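Local coordinates for protein esterase (Xanthomonas oryzae pv. oryzae, PDB 3H2J) that probably hydrolyses carboxylic ester bonds as an alpha/beta-hydrolase of the secretory lipase family, at residues P208-Q213 with A344-A349. Numbering follows the deposited sequence.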
ATOM      1  N   PRO A 208      -8.003  -1.231   3.025  1.00 14.80           N
ATOM      2  CA  PRO A 208      -9.273  -1.940   2.825  1.00 13.67           C
ATOM      3  C   PRO A 208      -9.140  -3.439   3.133  1.00 14.57           C
ATOM      4  O   PRO A 208      -9.220  -4.266   2.225  1.00 15.29           O
ATOM      5  CB  PRO A 208      -9.571  -1.679   1.355  1.00 12.69           C
ATOM      6  CG  PRO A 208      -8.186  -1.728   0.748  1.00 16.28           C
ATOM      7  CD  PRO A 208      -7.372  -0.905   1.730  1.00 12.46           C
ATOM      8  N   TYR A 209      -8.944  -3.779   4.410  1.00 14.50           N
ATOM      9  CA  TYR A 209      -8.788  -5.179   4.839  1.00 14.93           C
ATOM     10  C   TYR A 209     -10.062  -5.986   4.569  1.00 15.72           C
ATOM     11  O   TYR A 209     -10.008  -7.186   4.275  1.00 15.48           O
ATOM     12  CB  TYR A 209      -8.433  -5.226   6.331  1.00 16.13           C
ATOM     13  CG  TYR A 209      -7.532  -4.090   6.756  1.00 15.00           C
ATOM     14  CD1 TYR A 209      -6.323  -3.852   6.099  1.00 12.61           C
ATOM     15  CD2 TYR A 209      -7.922  -3.202   7.758  1.00 13.78           C
ATOM     16  CE1 TYR A 209      -5.535  -2.759   6.418  1.00 11.11           C
ATOM     17  CE2 TYR A 209      -7.136  -2.097   8.085  1.00 13.80           C
ATOM     18  CZ  TYR A 209      -5.946  -1.880   7.406  1.00 12.57           C
ATOM     19  OH  TYR A 209      -5.184  -0.764   7.680  1.00 11.60           O
ATOM     20  N   ALA A 210     -11.207  -5.323   4.699  1.00 15.11           N
ATOM     21  CA  ALA A 210     -12.502  -5.936   4.412  1.00 14.19           C
ATOM     22  C   ALA A 210     -12.754  -5.422   2.998  1.00 15.19           C
ATOM     23  O   ALA A 210     -13.625  -4.589   2.764  1.00 16.30           O
ATOM     24  CB  ALA A 210     -13.565  -5.417   5.376  1.00 13.12           C
ATOM     25  N   LEU A 211     -11.941  -5.915   2.068  1.00 16.52           N
ATOM     26  CA  LEU A 211     -11.975  -5.508   0.667  1.00 16.49           C
ATOM     27  C   LEU A 211     -13.328  -5.620  -0.031  1.00 15.93           C
ATOM     28  O   LEU A 211     -13.804  -4.652  -0.633  1.00 14.01           O
ATOM     29  CB  LEU A 211     -10.920  -6.302  -0.112  1.00 14.70           C
ATOM     30  CG  LEU A 211     -10.672  -5.885  -1.565  1.00 15.38           C
ATOM     31  CD1 LEU A 211     -10.256  -4.421  -1.628  1.00 15.56           C
ATOM     32  CD2 LEU A 211      -9.590  -6.779  -2.162  1.00 14.36           C
ATOM     33  N   GLU A 212     -13.935  -6.801   0.029  1.00 16.44           N
ATOM     34  CA  GLU A 212     -15.233  -7.021  -0.599  1.00 18.44           C
ATOM     35  C   GLU A 212     -16.304  -6.136   0.054  1.00 18.90           C
ATOM     36  O   GLU A 212     -17.109  -5.505  -0.635  1.00 17.76           O
ATOM     37  CB  GLU A 212     -15.617  -8.502  -0.492  1.00 19.10           C
ATOM     38  CG  GLU A 212     -17.031  -8.826  -0.952  1.00 22.56           C
ATOM     39  CD  GLU A 212     -17.340 -10.308  -0.870  1.00 22.32           C
ATOM     40  OE1 GLU A 212     -16.787 -10.981   0.022  1.00 25.22           O
ATOM     41  OE2 GLU A 212     -18.142 -10.796  -1.687  1.00 21.64           O
ATOM     42  N   GLN A 213     -16.297  -6.081   1.382  1.00 19.51           N
ATOM     43  CA  GLN A 213     -17.265  -5.271   2.122  1.00 20.23           C
ATOM     44  C   GLN A 213     -17.128  -3.789   1.798  1.00 20.50           C
ATOM     45  O   GLN A 213     -18.122  -3.064   1.744  1.00 22.12           O
ATOM     46  CB  GLN A 213     -17.091  -5.490   3.628  1.00 20.62           C
ATOM     47  CG  GLN A 213     -17.674  -4.382   4.500  1.00 24.91           C
ATOM     48  CD  GLN A 213     -17.484  -4.653   5.986  1.00 24.79           C
ATOM     49  OE1 GLN A 213     -18.135  -5.529   6.555  1.00 25.54           O
ATOM     50  NE2 GLN A 213     -16.579  -3.910   6.614  1.00 21.86           N
ATOM     51  N   ALA A 344     -11.047  -1.566   9.694  1.00 15.98           N
ATOM     52  CA  ALA A 344     -10.274  -1.969  10.865  1.00 16.36           C
ATOM     53  C   ALA A 344     -11.146  -2.631  11.931  1.00 18.12           C
ATOM     54  O   ALA A 344     -10.723  -3.590  12.582  1.00 15.72           O
ATOM     55  CB  ALA A 344      -9.566  -0.758  11.454  1.00 17.08           C
ATOM     56  N   GLN A 345     -12.358  -2.113  12.109  1.00 18.80           N
ATOM     57  CA  GLN A 345     -13.292  -2.660  13.090  1.00 19.80           C
ATOM     58  C   GLN A 345     -13.662  -4.083  12.699  1.00 19.53           C
ATOM     59  O   GLN A 345     -13.667  -4.993  13.532  1.00 18.51           O
ATOM     60  CB  GLN A 345     -14.559  -1.804  13.140  1.00 23.15           C
ATOM     61  CG  GLN A 345     -14.303  -0.338  13.427  1.00 28.52           C
ATOM     62  CD  GLN A 345     -15.552   0.506  13.279  1.00 32.73           C
ATOM     63  OE1 GLN A 345     -16.526   0.329  14.011  1.00 37.15           O
ATOM     64  NE2 GLN A 345     -15.534   1.427  12.323  1.00 34.97           N
ATOM     65  N   THR A 346     -13.980  -4.262  11.422  1.00 17.54           N
ATOM     66  CA  THR A 346     -14.357  -5.565  10.896  1.00 17.16           C
ATOM     67  C   THR A 346     -13.178  -6.532  11.005  1.00 16.37           C
ATOM     68  O   THR A 346     -13.347  -7.693  11.375  1.00 15.87           O
ATOM     69  CB  THR A 346     -14.802  -5.453   9.424  1.00 16.99           C
ATOM     70  OG1 THR A 346     -15.962  -4.614   9.338  1.00 17.90           O
ATOM     71  CG2 THR A 346     -15.125  -6.835   8.849  1.00 16.27           C
ATOM     72  N   ALA A 347     -11.984  -6.041  10.685  1.00 16.78           N
ATOM     73  CA  ALA A 347     -10.778  -6.855  10.754  1.00 16.29           C
ATOM     74  C   ALA A 347     -10.538  -7.333  12.182  1.00 16.28           C
ATOM     75  O   ALA A 347     -10.373  -8.526  12.433  1.00 14.46           O
ATOM     76  CB  ALA A 347      -9.579  -6.050  10.263  1.00 16.00           C
ATOM     77  N   ILE A 348     -10.525  -6.393  13.120  1.00 17.23           N
ATOM     78  CA  ILE A 348     -10.302  -6.730  14.518  1.00 18.29           C
ATOM     79  C   ILE A 348     -11.356  -7.710  15.032  1.00 18.81           C
ATOM     80  O   ILE A 348     -11.029  -8.650  15.749  1.00 17.65           O
ATOM     81  CB  ILE A 348     -10.264  -5.449  15.383  1.00 18.07           C
ATOM     82  CG1 ILE A 348      -8.959  -4.693  15.099  1.00 18.35           C
ATOM     83  CG2 ILE A 348     -10.367  -5.802  16.872  1.00 19.29           C
ATOM     84  CD1 ILE A 348      -8.880  -3.306  15.701  1.00 15.73           C
ATOM     85  N   ALA A 349     -12.615  -7.504  14.653  1.00 18.86           N
ATOM     86  CA  ALA A 349     -13.679  -8.401  15.092  1.00 21.05           C
ATOM     87  C   ALA A 349     -13.411  -9.818  14.594  1.00 21.36           C
ATOM     88  O   ALA A 349     -13.612 -10.785  15.327  1.00 21.96           O
ATOM     89  CB  ALA A 349     -15.032  -7.910  14.582  1.00 21.27           C
TER
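Gln213 and Thr346 reach for each other from opposite directions. The amide NE2 of Gln213 donates a hydrogen bond to Thr346 OG1 at 2.9 Å, nearly straight at 170°. The hydroxyl lies almost in the amide plane, only 6° out of it. Gln213 gets there with CG anti to its backbone N (chi1 160°) and an extended chain beyond. Thr346 OG1 also bonds the carbonyl O of Lys342, one turn earlier in the same helix, which probably helps hold the hydroxyl in place, beside the backbone N and anti to the carbonyl carbon. The methyl CG2 of Thr346 meets Ala210 CB at 4.1 Å. Helix 342-353 thus packs against the turn that starts helix 211-217. This turn follows strand 198-205 of the central alpha/beta-hydrolase sheet, and helix 342-353 comes between strands 328-332 and 359-363 in the chain. Ala210 is the N-cap of helix 211-217 and the centre of an inverse gamma turn, and its backbone N is held by Asn343 OD1 of helix 342-353. Deeper in the contact, Tyr209 sets its ring beside the small residues of that helix. Ala344 N sits at the ring edge, near the ring plane, 4.0 Å from Tyr209 CD2. The methyl CB of Ala347 approaches the same CD2 obliquely at 4.1 Å. The phenol OH is bonded to the backbone N of Gly207, which anchors the far end of the ring, and Met183 and Leu330 also touch this buried side chain.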